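Catechol 1,2-dioxygenase (Burkholderia ambifaria, PDB 5VXT) probably cleaves the aromatic ring of catechol between its two hydroxyl-bearing carbons, using dioxygen at a non-haem iron(III) centre. Local coordinates at residues A135-D140 with Y204-L209; G152-L157 with F302-R307; P277-K282 with A294-E299. All coordinates share one frame; numbering follows the deposited sequence.

Interaction 1. Residues A135-D140 with Y204-L209; sequences AKIDLD and YEFRTL
At the margin of one sheet of the dioxygenase beta sandwich, the short strand 134-136 runs parallel to strand 203-209, Ala135 pairing with Phe206 and Lys136 with Arg207. Three backbone bonds form the parallel ladder: Ala135 N to Glu205 O, Arg207 N to Ala135 O (2.8 Å) and Ile137 N to Arg207 O. Ala135 and Phe206 share the inward face of the sheet. There Ile137 CG2 comes to the edge of the Phe206 ring, close to its plane, 4.0 Å from CD1, while Ala135 CB approaches CD1 obliquely. The other branch of Ile137, with CG1 between the backbone N and carbonyl carbon (chi1 68°), presses on Thr208, and the CG1 to CB separation of 3.5 Å is tight. The Thr208 hydroxyl itself is hydrogen-bonded to His171 NE2. On the outward face, Lys136 CG rests 3.6 Å from Arg207 O, and a bend at chi4 (-57°) swings NZ to Asp138 OD1, a salt bridge of 2.8 Å that meets the carboxylate from above its plane. Asp138 OD2 lies against the isobutyl group of Leu209, 3.6 Å from CG, the two side chains crossing at about a right angle. Arg207, extended from CG to NE, grips Glu205 OE2 side-on through NE (3.0 Å) and NH2. Both nitrogens come from the same face of the carboxylate, while OE2 stays in the guanidinium plane. Beneath the inward face lie strands 166-170 and 193-197 of the second sheet, touched by Phe206 at Val167, Cys169 and Val196. Strand 203-209 is bonded in turn to strand 147-155, whereas strand 134-136 is the outermost of its sheet within this chain, and the backbone of Ile137 just beyond it bonds to Leu192.

Interaction 2. Residues G152-L157 with F302-R307; sequences GTVTGL and FVLTPR
Val154 and Thr155 pair with Phe302 and Val303 in parallel register where strands 147-155 and 295-303 run out into loops. Phe302 N donates to Thr153 O, Thr155 N to Phe302 O, and Leu304 N to Thr155 O at 2.9 Å. Val154, with CG1 anti to the backbone N (chi1 176°), lays that methyl against Leu304 CD1 at 3.7 Å, the side chains crossing obliquely; its CG2 meets the Phe302 ring at CD2 from an oblique direction (4.2 Å). On the opposite face Thr155 and Val303 lie side by side and point the same way, their CG2 methyls 3.6 Å apart. This rotamer of Thr155 (chi1 165°) sets OG1 anti to the backbone N, and the hydroxyl donates to Gly156 O at 2.6 Å, in the carbonyl plane on a lone pair; Lys160 O is a second acceptor for OG1, so the two carbonyls must share its single hydrogen or take it in turn. Past the strand end the side chain of Leu157 leans over the partner segment. Its CG sits 3.4 Å from Leu304 O, CD2 reaches Val303 CG1 (4.0 Å), and CD1 reaches Pro306 CD (3.7 Å), at about a right angle to both side chains. The Phe302 ring points into the sandwich, meeting Phe241 and Phe300 edge-to-face; Leu304 follows it inward onto Val243 of strand 238-244 and Leu251 of strand 251-256, while Val154 touches Val167 of strand 166-170.

Interaction 3. Residues P277-K282 with A294-E299; sequences PPVTAK and AYQDIE
Asp297 OD1 is approached by two groups: Lys282 NZ, across the contact, in a long salt bridge of 3.6 Å, and NE2 of His151, on strand 147-155, through a hydrogen bond. The lysine reaches it with a chain extended beyond CG. Lys282 CB lies above one face of the Tyr295 ring, offset toward the rim and 3.5 Å from CZ, a CH-pi contact; farther along, CD touches both Tyr295 OH and Asp297 CB (3.7 Å to the latter). With CG between the backbone N and carbonyl carbon (chi1 68°), the Tyr295 ring lies beneath Lys282 CB, and Asp297 OD2 sits at its edge, in plane. The two strands, consecutive in the chain, form an antiparallel hairpin with a long connection at the rim of the dioxygenase beta sandwich, strand 280-282 being outermost in its sheet within this chain. Thr280 and Asp297 exchange two bonds, Asp297 N to Thr280 O being the shorter at 2.7 Å, and Lys282 and Tyr295 exchange two more. On the other face Val279 CG2 packs on Ile298 CD1 (3.6 Å), its CG1 on Gln296 CB. Pro277 CG packs against Ile298 CG2 at 3.8 Å, and both residues touch Phe255 of strand 251-256. A water donates to Glu299 O (2.6 Å) and weakly to Pro278 O.

In the fold
All three contacts belong to one five-stranded mixed sheet, ordered 134-136, 203-209, 147-155, 295-303, 280-282. Interaction 1 joins its first two strands, interaction 2 the third and fourth, interaction 3 the last two. Interaction 2 lies about 22 Å, centre to centre, from each of the others, while 1 and 3 are about 14 Å apart without touching. Interactions 1 and 2 meet where Tyr204 packs on Phe302 and bonds to Gly152; 2 and 3 share strand 295-303. Along the chain 1 and 2 interlock, and 3 is nested inside 2. The sheet packs on the one whose strand 238-244 carries two of the iron ligands, His238 and His240.

Interaction 1. Residues A135-D140 with Y204-L209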
ATOM      1  N   ALA B 135     -22.701 -32.105  -1.433  1.00 46.11           N
ATOM      2  CA  ALA B 135     -22.307 -31.435  -2.665  1.00 45.82           C
ATOM      3  C   ALA B 135     -21.086 -32.125  -3.252  1.00 43.70           C
ATOM      4  O   ALA B 135     -20.118 -32.399  -2.536  1.00 50.98           O
ATOM      5  CB  ALA B 135     -22.004 -29.947  -2.430  1.00 42.41           C
ATOM      6  N   LYS B 136     -21.137 -32.405  -4.550  1.00 44.98           N
ATOM      7  CA  LYS B 136     -19.962 -32.800  -5.316  1.00 45.30           C
ATOM      8  C   LYS B 136     -19.437 -31.549  -6.006  1.00 44.34           C
ATOM      9  O   LYS B 136     -20.116 -30.975  -6.863  1.00 51.47           O
ATOM     10  CB  LYS B 136     -20.294 -33.886  -6.332  1.00 47.01           C
ATOM     11  CG  LYS B 136     -19.073 -34.405  -7.065  1.00 47.24           C
ATOM     12  CD  LYS B 136     -19.432 -35.512  -8.034  1.00 54.37           C
ATOM     13  CE  LYS B 136     -18.180 -36.131  -8.631  1.00 49.68           C
ATOM     14  NZ  LYS B 136     -17.338 -35.120  -9.319  1.00 56.04           N
ATOM     15  N   ILE B 137     -18.237 -31.117  -5.629  1.00 47.38           N
ATOM     16  CA  ILE B 137     -17.784 -29.778  -5.970  1.00 41.96           C
ATOM     17  C   ILE B 137     -16.634 -29.771  -6.965  1.00 42.10           C
ATOM     18  O   ILE B 137     -16.232 -28.684  -7.408  1.00 44.45           O
ATOM     19  CB  ILE B 137     -17.412 -28.978  -4.708  1.00 43.64           C
ATOM     20  CG1 ILE B 137     -16.165 -29.550  -4.048  1.00 43.51           C
ATOM     21  CG2 ILE B 137     -18.570 -28.992  -3.719  1.00 45.91           C
ATOM     22  CD1 ILE B 137     -15.756 -28.805  -2.787  1.00 43.78           C
ATOM     23  N   ASP B 138     -16.108 -30.928  -7.360  1.00 50.39           N
ATOM     24  CA  ASP B 138     -15.075 -30.951  -8.395  1.00 49.00           C
ATOM     25  C   ASP B 138     -15.766 -31.023  -9.756  1.00 50.27           C
ATOM     26  O   ASP B 138     -16.197 -32.088 -10.203  1.00 51.18           O
ATOM     27  CB  ASP B 138     -14.076 -32.086  -8.171  1.00 43.55           C
ATOM     28  CG  ASP B 138     -14.683 -33.462  -8.317  1.00 47.07           C
ATOM     29  OD1 ASP B 138     -15.619 -33.795  -7.559  1.00 47.32           O
ATOM     30  OD2 ASP B 138     -14.209 -34.206  -9.200  1.00 51.98           O
ATOM     31  N   LEU B 139     -15.882 -29.869 -10.415  1.00 53.41           N
ATOM     32  CA  LEU B 139     -16.545 -29.777 -11.709  1.00 56.16           C
ATOM     33  C   LEU B 139     -15.619 -30.082 -12.874  1.00 54.17           C
ATOM     34  O   LEU B 139     -16.091 -30.521 -13.928  1.00 55.20           O
ATOM     35  CB  LEU B 139     -17.138 -28.375 -11.899  1.00 46.40           C
ATOM     36  CG  LEU B 139     -18.120 -27.897 -10.830  1.00 52.51           C
ATOM     37  CD1 LEU B 139     -18.543 -26.456 -11.093  1.00 56.15           C
ATOM     38  CD2 LEU B 139     -19.327 -28.819 -10.774  1.00 54.83           C
ATOM     39  N   ASP B 140     -14.317 -29.860 -12.709  1.00 52.48           N
ATOM     40  CA  ASP B 140     -13.352 -29.951 -13.794  1.00 50.54           C
ATOM     41  C   ASP B 140     -12.418 -31.132 -13.580  1.00 55.30           C
ATOM     42  O   ASP B 140     -12.032 -31.434 -12.448  1.00 57.38           O
ATOM     43  CB  ASP B 140     -12.533 -28.659 -13.907  1.00 50.15           C
ATOM     44  CG  ASP B 140     -13.399 -27.441 -14.154  1.00 52.59           C
ATOM     45  OD1 ASP B 140     -14.538 -27.624 -14.627  1.00 51.23           O
ATOM     46  OD2 ASP B 140     -12.946 -26.306 -13.874  1.00 49.64           O
ATOM     47  N   TYR B 204     -23.262 -32.687   6.943  1.00 40.86           N
ATOM     48  CA  TYR B 204     -22.793 -32.075   5.708  1.00 42.48           C
ATOM     49  C   TYR B 204     -21.842 -33.054   5.032  1.00 39.95           C
ATOM     50  O   TYR B 204     -21.204 -33.878   5.691  1.00 39.74           O
ATOM     51  CB  TYR B 204     -22.073 -30.728   5.970  1.00 38.34           C
ATOM     52  CG  TYR B 204     -20.641 -30.926   6.403  1.00 37.19           C
ATOM     53  CD1 TYR B 204     -20.327 -31.118   7.737  1.00 36.65           C
ATOM     54  CD2 TYR B 204     -19.604 -30.947   5.470  1.00 40.23           C
ATOM     55  CE1 TYR B 204     -19.022 -31.332   8.137  1.00 35.77           C
ATOM     56  CE2 TYR B 204     -18.298 -31.164   5.859  1.00 40.33           C
ATOM     57  CZ  TYR B 204     -18.012 -31.360   7.195  1.00 35.42           C
ATOM     58  OH  TYR B 204     -16.713 -31.572   7.598  1.00 42.23           O
ATOM     59  N   GLU B 205     -21.722 -32.956   3.713  1.00 44.95           N
ATOM     60  CA  GLU B 205     -20.760 -33.806   3.022  1.00 40.59           C
ATOM     61  C   GLU B 205     -20.308 -33.140   1.736  1.00 42.83           C
ATOM     62  O   GLU B 205     -21.134 -32.636   0.968  1.00 46.26           O
ATOM     63  CB  GLU B 205     -21.356 -35.184   2.723  1.00 42.18           C
ATOM     64  CG  GLU B 205     -20.370 -36.143   2.096  1.00 42.56           C
ATOM     65  CD  GLU B 205     -20.908 -37.557   2.060  1.00 47.87           C
ATOM     66  OE1 GLU B 205     -21.907 -37.823   2.763  1.00 51.27           O
ATOM     67  OE2 GLU B 205     -20.338 -38.391   1.329  1.00 49.25           O
ATOM     68  N   PHE B 206     -18.997 -33.133   1.508  1.00 42.74           N
ATOM     69  CA  PHE B 206     -18.410 -32.640   0.272  1.00 42.20           C
ATOM     70  C   PHE B 206     -17.662 -33.777  -0.404  1.00 42.29           C
ATOM     71  O   PHE B 206     -16.890 -34.492   0.242  1.00 40.21           O
ATOM     72  CB  PHE B 206     -17.465 -31.455   0.525  1.00 38.16           C
ATOM     73  CG  PHE B 206     -18.158 -30.244   1.065  1.00 37.50           C
ATOM     74  CD1 PHE B 206     -18.843 -29.386   0.219  1.00 44.59           C
ATOM     75  CD2 PHE B 206     -18.130 -29.960   2.419  1.00 42.92           C
ATOM     76  CE1 PHE B 206     -19.485 -28.267   0.717  1.00 43.31           C
ATOM     77  CE2 PHE B 206     -18.769 -28.842   2.924  1.00 36.11           C
ATOM     78  CZ  PHE B 206     -19.448 -27.996   2.072  1.00 39.25           C
ATOM     79  N   ARG B 207     -17.911 -33.954  -1.693  1.00 51.02           N
ATOM     80  CA  ARG B 207     -17.195 -34.919  -2.512  1.00 42.62           C
ATOM     81  C   ARG B 207     -16.382 -34.142  -3.533  1.00 43.38           C
ATOM     82  O   ARG B 207     -16.933 -33.353  -4.307  1.00 42.62           O
ATOM     83  CB  ARG B 207     -18.167 -35.897  -3.167  1.00 45.88           C
ATOM     84  CG  ARG B 207     -18.929 -36.676  -2.116  1.00 44.83           C
ATOM     85  CD  ARG B 207     -19.990 -37.579  -2.694  1.00 46.76           C
ATOM     86  NE  ARG B 207     -20.787 -38.188  -1.632  1.00 47.03           N
ATOM     87  CZ  ARG B 207     -21.869 -38.929  -1.841  1.00 51.66           C
ATOM     88  NH1 ARG B 207     -22.286 -39.155  -3.077  1.00 60.93           N
ATOM     89  NH2 ARG B 207     -22.533 -39.444  -0.814  1.00 48.84           N
ATOM     90  N   THR B 208     -15.071 -34.341  -3.509  1.00 48.19           N
ATOM     91  CA  THR B 208     -14.167 -33.439  -4.200  1.00 49.12           C
ATOM     92  C   THR B 208     -12.879 -34.204  -4.482  1.00 48.65           C
ATOM     93  O   THR B 208     -12.870 -35.442  -4.477  1.00 42.55           O
ATOM     94  CB  THR B 208     -13.954 -32.164  -3.362  1.00 44.26           C
ATOM     95  OG1 THR B 208     -13.042 -31.287  -4.030  1.00 39.16           O
ATOM     96  CG2 THR B 208     -13.408 -32.497  -1.976  1.00 41.06           C
ATOM     97  N   LEU B 209     -11.800 -33.474  -4.733  1.00 48.71           N
ATOM     98  CA  LEU B 209     -10.485 -34.050  -4.959  1.00 45.32           C
ATOM     99  C   LEU B 209      -9.484 -33.419  -3.995  1.00 42.03           C
ATOM    100  O   LEU B 209      -9.701 -32.326  -3.462  1.00 39.45           O
ATOM    101  CB  LEU B 209     -10.035 -33.854  -6.413  1.00 46.20           C
ATOM    102  CG  LEU B 209     -10.996 -34.317  -7.512  1.00 45.69           C
ATOM    103  CD1 LEU B 209     -10.484 -33.919  -8.893  1.00 44.42           C
ATOM    104  CD2 LEU B 209     -11.229 -35.826  -7.439  1.00 44.97           C
TER

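Interaction 2. Residues G152-L157 with F302-R307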
ATOM      1  N   GLY B 152     -19.143 -34.599   8.016  1.00 40.25           N
ATOM      2  CA  GLY B 152     -19.268 -34.501   9.450  1.00 40.69           C
ATOM      3  C   GLY B 152     -20.607 -33.923   9.825  1.00 43.79           C
ATOM      4  O   GLY B 152     -21.526 -33.861   9.007  1.00 38.86           O
ATOM      5  N   THR B 153     -20.703 -33.492  11.075  1.00 37.58           N
ATOM      6  CA  THR B 153     -21.913 -32.879  11.588  1.00 38.01           C
ATOM      7  C   THR B 153     -21.615 -31.485  12.113  1.00 42.06           C
ATOM      8  O   THR B 153     -20.522 -31.207  12.623  1.00 37.58           O
ATOM      9  CB  THR B 153     -22.530 -33.702  12.714  1.00 48.02           C
ATOM     10  OG1 THR B 153     -21.679 -33.625  13.864  1.00 53.39           O
ATOM     11  CG2 THR B 153     -22.680 -35.151  12.293  1.00 43.74           C
ATOM     12  N   VAL B 154     -22.606 -30.618  11.964  1.00 39.41           N
ATOM     13  CA  VAL B 154     -22.616 -29.293  12.562  1.00 39.17           C
ATOM     14  C   VAL B 154     -23.416 -29.386  13.851  1.00 39.05           C
ATOM     15  O   VAL B 154     -24.612 -29.701  13.827  1.00 38.41           O
ATOM     16  CB  VAL B 154     -23.227 -28.257  11.610  1.00 36.71           C
ATOM     17  CG1 VAL B 154     -23.328 -26.888  12.295  1.00 36.18           C
ATOM     18  CG2 VAL B 154     -22.424 -28.198  10.323  1.00 36.18           C
ATOM     19  N   THR B 155     -22.753 -29.140  14.972  1.00 36.55           N
ATOM     20  CA  THR B 155     -23.406 -29.123  16.269  1.00 37.15           C
ATOM     21  C   THR B 155     -23.159 -27.788  16.957  1.00 42.12           C
ATOM     22  O   THR B 155     -22.238 -27.045  16.609  1.00 39.98           O
ATOM     23  CB  THR B 155     -22.898 -30.247  17.175  1.00 57.46           C
ATOM     24  OG1 THR B 155     -23.299 -29.976  18.519  1.00 67.05           O
ATOM     25  CG2 THR B 155     -21.397 -30.308  17.142  1.00 36.17           C
ATOM     26  N   GLY B 156     -24.000 -27.498  17.953  1.00 41.71           N
ATOM     27  CA  GLY B 156     -23.730 -26.427  18.884  1.00 41.29           C
ATOM     28  C   GLY B 156     -22.855 -26.904  20.026  1.00 44.22           C
ATOM     29  O   GLY B 156     -22.416 -28.054  20.078  1.00 37.92           O
ATOM     30  N   LEU B 157     -22.610 -25.994  20.971  1.00 36.30           N
ATOM     31  CA  LEU B 157     -21.785 -26.338  22.124  1.00 41.67           C
ATOM     32  C   LEU B 157     -22.398 -27.441  22.982  1.00 46.44           C
ATOM     33  O   LEU B 157     -21.676 -28.090  23.746  1.00 47.77           O
ATOM     34  CB  LEU B 157     -21.539 -25.097  22.978  1.00 45.56           C
ATOM     35  CG  LEU B 157     -20.521 -24.082  22.449  1.00 41.90           C
ATOM     36  CD1 LEU B 157     -20.503 -22.871  23.342  1.00 42.62           C
ATOM     37  CD2 LEU B 157     -19.130 -24.697  22.362  1.00 33.82           C
ATOM     38  N   PHE B 302     -18.067 -29.614  12.949  1.00 36.82           N
ATOM     39  CA  PHE B 302     -17.991 -28.200  13.288  1.00 36.38           C
ATOM     40  C   PHE B 302     -18.802 -27.976  14.552  1.00 38.98           C
ATOM     41  O   PHE B 302     -20.006 -28.256  14.573  1.00 41.36           O
ATOM     42  CB  PHE B 302     -18.508 -27.325  12.148  1.00 36.24           C
ATOM     43  CG  PHE B 302     -17.749 -27.478  10.866  1.00 32.39           C
ATOM     44  CD1 PHE B 302     -16.567 -26.782  10.653  1.00 31.39           C
ATOM     45  CD2 PHE B 302     -18.227 -28.290   9.854  1.00 33.22           C
ATOM     46  CE1 PHE B 302     -15.878 -26.910   9.463  1.00 39.28           C
ATOM     47  CE2 PHE B 302     -17.538 -28.423   8.668  1.00 35.99           C
ATOM     48  CZ  PHE B 302     -16.369 -27.731   8.469  1.00 36.78           C
ATOM     49  N   VAL B 303     -18.146 -27.504  15.605  1.00 32.55           N
ATOM     50  CA  VAL B 303     -18.817 -27.140  16.848  1.00 41.32           C
ATOM     51  C   VAL B 303     -18.882 -25.621  16.885  1.00 32.46           C
ATOM     52  O   VAL B 303     -17.846 -24.952  16.956  1.00 31.74           O
ATOM     53  CB  VAL B 303     -18.100 -27.697  18.085  1.00 37.64           C
ATOM     54  CG1 VAL B 303     -18.801 -27.229  19.348  1.00 33.46           C
ATOM     55  CG2 VAL B 303     -18.061 -29.230  18.047  1.00 37.90           C
ATOM     56  N   LEU B 304     -20.094 -25.081  16.829  1.00 33.13           N
ATOM     57  CA  LEU B 304     -20.336 -23.650  16.725  1.00 36.06           C
ATOM     58  C   LEU B 304     -20.521 -23.034  18.109  1.00 39.46           C
ATOM     59  O   LEU B 304     -20.834 -23.722  19.084  1.00 36.40           O
ATOM     60  CB  LEU B 304     -21.586 -23.392  15.878  1.00 34.31           C
ATOM     61  CG  LEU B 304     -21.750 -24.098  14.531  1.00 33.90           C
ATOM     62  CD1 LEU B 304     -22.968 -23.540  13.814  1.00 34.76           C
ATOM     63  CD2 LEU B 304     -20.506 -23.931  13.660  1.00 36.26           C
ATOM     64  N   THR B 305     -20.358 -21.711  18.182  1.00 35.05           N
ATOM     65  CA  THR B 305     -20.660 -20.953  19.387  1.00 33.16           C
ATOM     66  C   THR B 305     -21.935 -20.133  19.201  1.00 42.05           C
ATOM     67  O   THR B 305     -22.302 -19.782  18.074  1.00 34.03           O
ATOM     68  CB  THR B 305     -19.499 -20.028  19.777  1.00 32.27           C
ATOM     69  OG1 THR B 305     -19.156 -19.191  18.668  1.00 33.77           O
ATOM     70  CG2 THR B 305     -18.291 -20.858  20.180  1.00 47.65           C
ATOM     71  N   PRO B 306     -22.642 -19.814  20.283  1.00 37.17           N
ATOM     72  CA  PRO B 306     -23.919 -19.109  20.147  1.00 43.14           C
ATOM     73  C   PRO B 306     -23.753 -17.600  20.066  1.00 35.80           C
ATOM     74  O   PRO B 306     -22.800 -17.014  20.584  1.00 35.23           O
ATOM     75  CB  PRO B 306     -24.649 -19.493  21.439  1.00 41.07           C
ATOM     76  CG  PRO B 306     -23.543 -19.579  22.432  1.00 41.54           C
ATOM     77  CD  PRO B 306     -22.357 -20.138  21.694  1.00 37.41           C
ATOM     78  N   ARG B 307     -24.715 -16.966  19.400  1.00 37.11           N
ATOM     79  CA  ARG B 307     -24.811 -15.518  19.496  1.00 43.24           C
ATOM     80  C   ARG B 307     -25.071 -15.126  20.945  1.00 45.55           C
ATOM     81  O   ARG B 307     -25.675 -15.881  21.713  1.00 49.05           O
ATOM     82  CB  ARG B 307     -25.929 -14.992  18.597  1.00 47.77           C
ATOM     83  CG  ARG B 307     -25.651 -15.143  17.115  1.00 50.72           C
ATOM     84  CD  ARG B 307     -26.797 -14.586  16.292  1.00 61.89           C
ATOM     85  NE  ARG B 307     -26.402 -14.302  14.916  1.00 64.92           N
ATOM     86  CZ  ARG B 307     -26.169 -13.080  14.446  1.00 63.70           C
ATOM     87  NH1 ARG B 307     -26.298 -12.022  15.238  1.00 67.66           N
ATOM     88  NH2 ARG B 307     -25.818 -12.911  13.180  1.00 60.01           N
TER

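Interaction 3. Residues P277-K282 with A294-E299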
ATOM      1  N   PRO B 277      -7.063 -32.987  11.045  1.00 31.85           N
ATOM      2  CA  PRO B 277      -7.796 -34.237  11.296  1.00 32.82           C
ATOM      3  C   PRO B 277      -7.184 -35.398  10.537  1.00 33.79           C
ATOM      4  O   PRO B 277      -6.572 -35.211   9.474  1.00 42.92           O
ATOM      5  CB  PRO B 277      -9.215 -33.925  10.799  1.00 32.86           C
ATOM      6  CG  PRO B 277      -9.084 -32.736   9.889  1.00 34.41           C
ATOM      7  CD  PRO B 277      -7.684 -32.171   9.992  1.00 31.48           C
ATOM      8  N   PRO B 278      -7.300 -36.616  11.073  1.00 37.24           N
ATOM      9  CA  PRO B 278      -6.830 -37.800  10.346  1.00 39.44           C
ATOM     10  C   PRO B 278      -7.547 -37.974   9.018  1.00 36.35           C
ATOM     11  O   PRO B 278      -8.723 -37.633   8.870  1.00 41.53           O
ATOM     12  CB  PRO B 278      -7.158 -38.949  11.301  1.00 38.81           C
ATOM     13  CG  PRO B 278      -7.148 -38.322  12.648  1.00 44.69           C
ATOM     14  CD  PRO B 278      -7.655 -36.921  12.467  1.00 34.83           C
ATOM     15  N   VAL B 279      -6.810 -38.506   8.047  1.00 41.62           N
ATOM     16  CA  VAL B 279      -7.348 -38.917   6.754  1.00 49.66           C
ATOM     17  C   VAL B 279      -7.359 -40.442   6.704  1.00 44.82           C
ATOM     18  O   VAL B 279      -6.395 -41.089   7.131  1.00 39.90           O
ATOM     19  CB  VAL B 279      -6.522 -38.329   5.591  1.00 37.74           C
ATOM     20  CG1 VAL B 279      -7.187 -38.621   4.256  1.00 48.03           C
ATOM     21  CG2 VAL B 279      -6.306 -36.818   5.781  1.00 40.01           C
ATOM     22  N   THR B 280      -8.452 -41.013   6.185  1.00 40.27           N
ATOM     23  CA  THR B 280      -8.657 -42.457   6.096  1.00 41.84           C
ATOM     24  C   THR B 280      -8.750 -42.893   4.636  1.00 48.22           C
ATOM     25  O   THR B 280      -9.363 -42.204   3.818  1.00 51.49           O
ATOM     26  CB  THR B 280      -9.948 -42.886   6.838  1.00 49.78           C
ATOM     27  OG1 THR B 280      -9.739 -42.853   8.253  1.00 51.76           O
ATOM     28  CG2 THR B 280     -10.369 -44.280   6.449  1.00 57.84           C
ATOM     29  N   ALA B 281      -8.143 -44.040   4.314  1.00 51.94           N
ATOM     30  CA  ALA B 281      -8.361 -44.702   3.030  1.00 51.47           C
ATOM     31  C   ALA B 281      -9.624 -45.554   3.071  1.00 55.95           C
ATOM     32  O   ALA B 281      -9.852 -46.298   4.028  1.00 58.01           O
ATOM     33  CB  ALA B 281      -7.171 -45.592   2.672  1.00 51.23           C
ATOM     34  N   LYS B 282     -10.435 -45.461   2.017  1.00 47.55           N
ATOM     35  CA  LYS B 282     -11.701 -46.179   1.947  1.00 52.36           C
ATOM     36  C   LYS B 282     -11.944 -46.656   0.521  1.00 54.05           C
ATOM     37  O   LYS B 282     -11.274 -46.226  -0.422  1.00 50.28           O
ATOM     38  CB  LYS B 282     -12.870 -45.308   2.437  1.00 55.73           C
ATOM     39  CG  LYS B 282     -12.893 -45.127   3.947  1.00 55.52           C
ATOM     40  CD  LYS B 282     -14.138 -44.400   4.415  1.00 56.46           C
ATOM     41  CE  LYS B 282     -14.274 -44.491   5.931  1.00 63.26           C
ATOM     42  NZ  LYS B 282     -15.583 -43.969   6.425  1.00 65.52           N
ATOM     43  N   ALA B 294     -10.945 -46.548  -4.731  1.00 61.50           N
ATOM     44  CA  ALA B 294     -10.244 -46.109  -3.534  1.00 56.84           C
ATOM     45  C   ALA B 294     -10.314 -44.593  -3.410  1.00 55.16           C
ATOM     46  O   ALA B 294     -10.152 -43.868  -4.395  1.00 51.36           O
ATOM     47  CB  ALA B 294      -8.787 -46.568  -3.570  1.00 59.45           C
ATOM     48  N   TYR B 295     -10.573 -44.112  -2.195  1.00 48.96           N
ATOM     49  CA  TYR B 295     -10.647 -42.677  -1.961  1.00 47.15           C
ATOM     50  C   TYR B 295     -10.233 -42.367  -0.534  1.00 45.67           C
ATOM     51  O   TYR B 295     -10.265 -43.227   0.349  1.00 51.11           O
ATOM     52  CB  TYR B 295     -12.048 -42.118  -2.235  1.00 49.71           C
ATOM     53  CG  TYR B 295     -13.124 -42.571  -1.273  1.00 49.38           C
ATOM     54  CD1 TYR B 295     -13.467 -41.806  -0.163  1.00 49.67           C
ATOM     55  CD2 TYR B 295     -13.818 -43.759  -1.490  1.00 48.87           C
ATOM     56  CE1 TYR B 295     -14.460 -42.217   0.713  1.00 53.94           C
ATOM     57  CE2 TYR B 295     -14.810 -44.177  -0.625  1.00 54.93           C
ATOM     58  CZ  TYR B 295     -15.129 -43.410   0.474  1.00 51.86           C
ATOM     59  OH  TYR B 295     -16.122 -43.839   1.328  1.00 49.41           O
ATOM     60  N   GLN B 296      -9.836 -41.115  -0.323  1.00 44.10           N
ATOM     61  CA  GLN B 296      -9.458 -40.629   0.994  1.00 44.57           C
ATOM     62  C   GLN B 296     -10.650 -39.938   1.642  1.00 46.71           C
ATOM     63  O   GLN B 296     -11.447 -39.283   0.966  1.00 44.17           O
ATOM     64  CB  GLN B 296      -8.260 -39.679   0.902  1.00 44.17           C
ATOM     65  CG  GLN B 296      -6.953 -40.438   0.708  1.00 45.59           C
ATOM     66  CD  GLN B 296      -5.780 -39.546   0.373  1.00 48.40           C
ATOM     67  OE1 GLN B 296      -5.797 -38.819  -0.621  1.00 54.96           O
ATOM     68  NE2 GLN B 296      -4.742 -39.605   1.197  1.00 45.73           N
ATOM     69  N   ASP B 297     -10.763 -40.095   2.955  1.00 41.23           N
ATOM     70  CA  ASP B 297     -11.951 -39.712   3.701  1.00 44.15           C
ATOM     71  C   ASP B 297     -11.525 -38.932   4.934  1.00 39.31           C
ATOM     72  O   ASP B 297     -10.624 -39.361   5.660  1.00 41.23           O
ATOM     73  CB  ASP B 297     -12.751 -40.963   4.084  1.00 42.02           C
ATOM     74  CG  ASP B 297     -14.051 -40.641   4.775  1.00 47.15           C
ATOM     75  OD1 ASP B 297     -14.110 -40.731   6.021  1.00 47.71           O
ATOM     76  OD2 ASP B 297     -15.018 -40.297   4.067  1.00 48.79           O
ATOM     77  N   ILE B 298     -12.136 -37.771   5.153  1.00 38.33           N
ATOM     78  CA  ILE B 298     -11.856 -36.972   6.338  1.00 37.07           C
ATOM     79  C   ILE B 298     -13.159 -36.718   7.070  1.00 39.00           C
ATOM     80  O   ILE B 298     -14.068 -36.085   6.519  1.00 37.02           O
ATOM     81  CB  ILE B 298     -11.173 -35.638   5.998  1.00 35.89           C
ATOM     82  CG1 ILE B 298      -9.861 -35.874   5.255  1.00 39.50           C
ATOM     83  CG2 ILE B 298     -10.936 -34.862   7.273  1.00 34.77           C
ATOM     84  CD1 ILE B 298      -9.070 -34.609   5.015  1.00 42.56           C
ATOM     85  N   GLU B 299     -13.240 -37.181   8.315  1.00 37.02           N
ATOM     86  CA  GLU B 299     -14.365 -36.851   9.179  1.00 40.53           C
ATOM     87  C   GLU B 299     -14.008 -35.600   9.971  1.00 39.46           C
ATOM     88  O   GLU B 299     -12.989 -35.563  10.669  1.00 37.50           O
ATOM     89  CB  GLU B 299     -14.730 -38.011  10.110  1.00 37.79           C
ATOM     90  CG  GLU B 299     -15.823 -37.640  11.111  1.00 42.13           C
ATOM     91  CD  GLU B 299     -16.400 -38.831  11.860  1.00 51.52           C
ATOM     92  OE1 GLU B 299     -16.220 -39.979  11.400  1.00 49.43           O
ATOM     93  OE2 GLU B 299     -17.038 -38.611  12.911  1.00 53.57           O
TER
HETATM   94  O   HOH W   1     -10.982 -37.088  11.348  1.00 39.92           O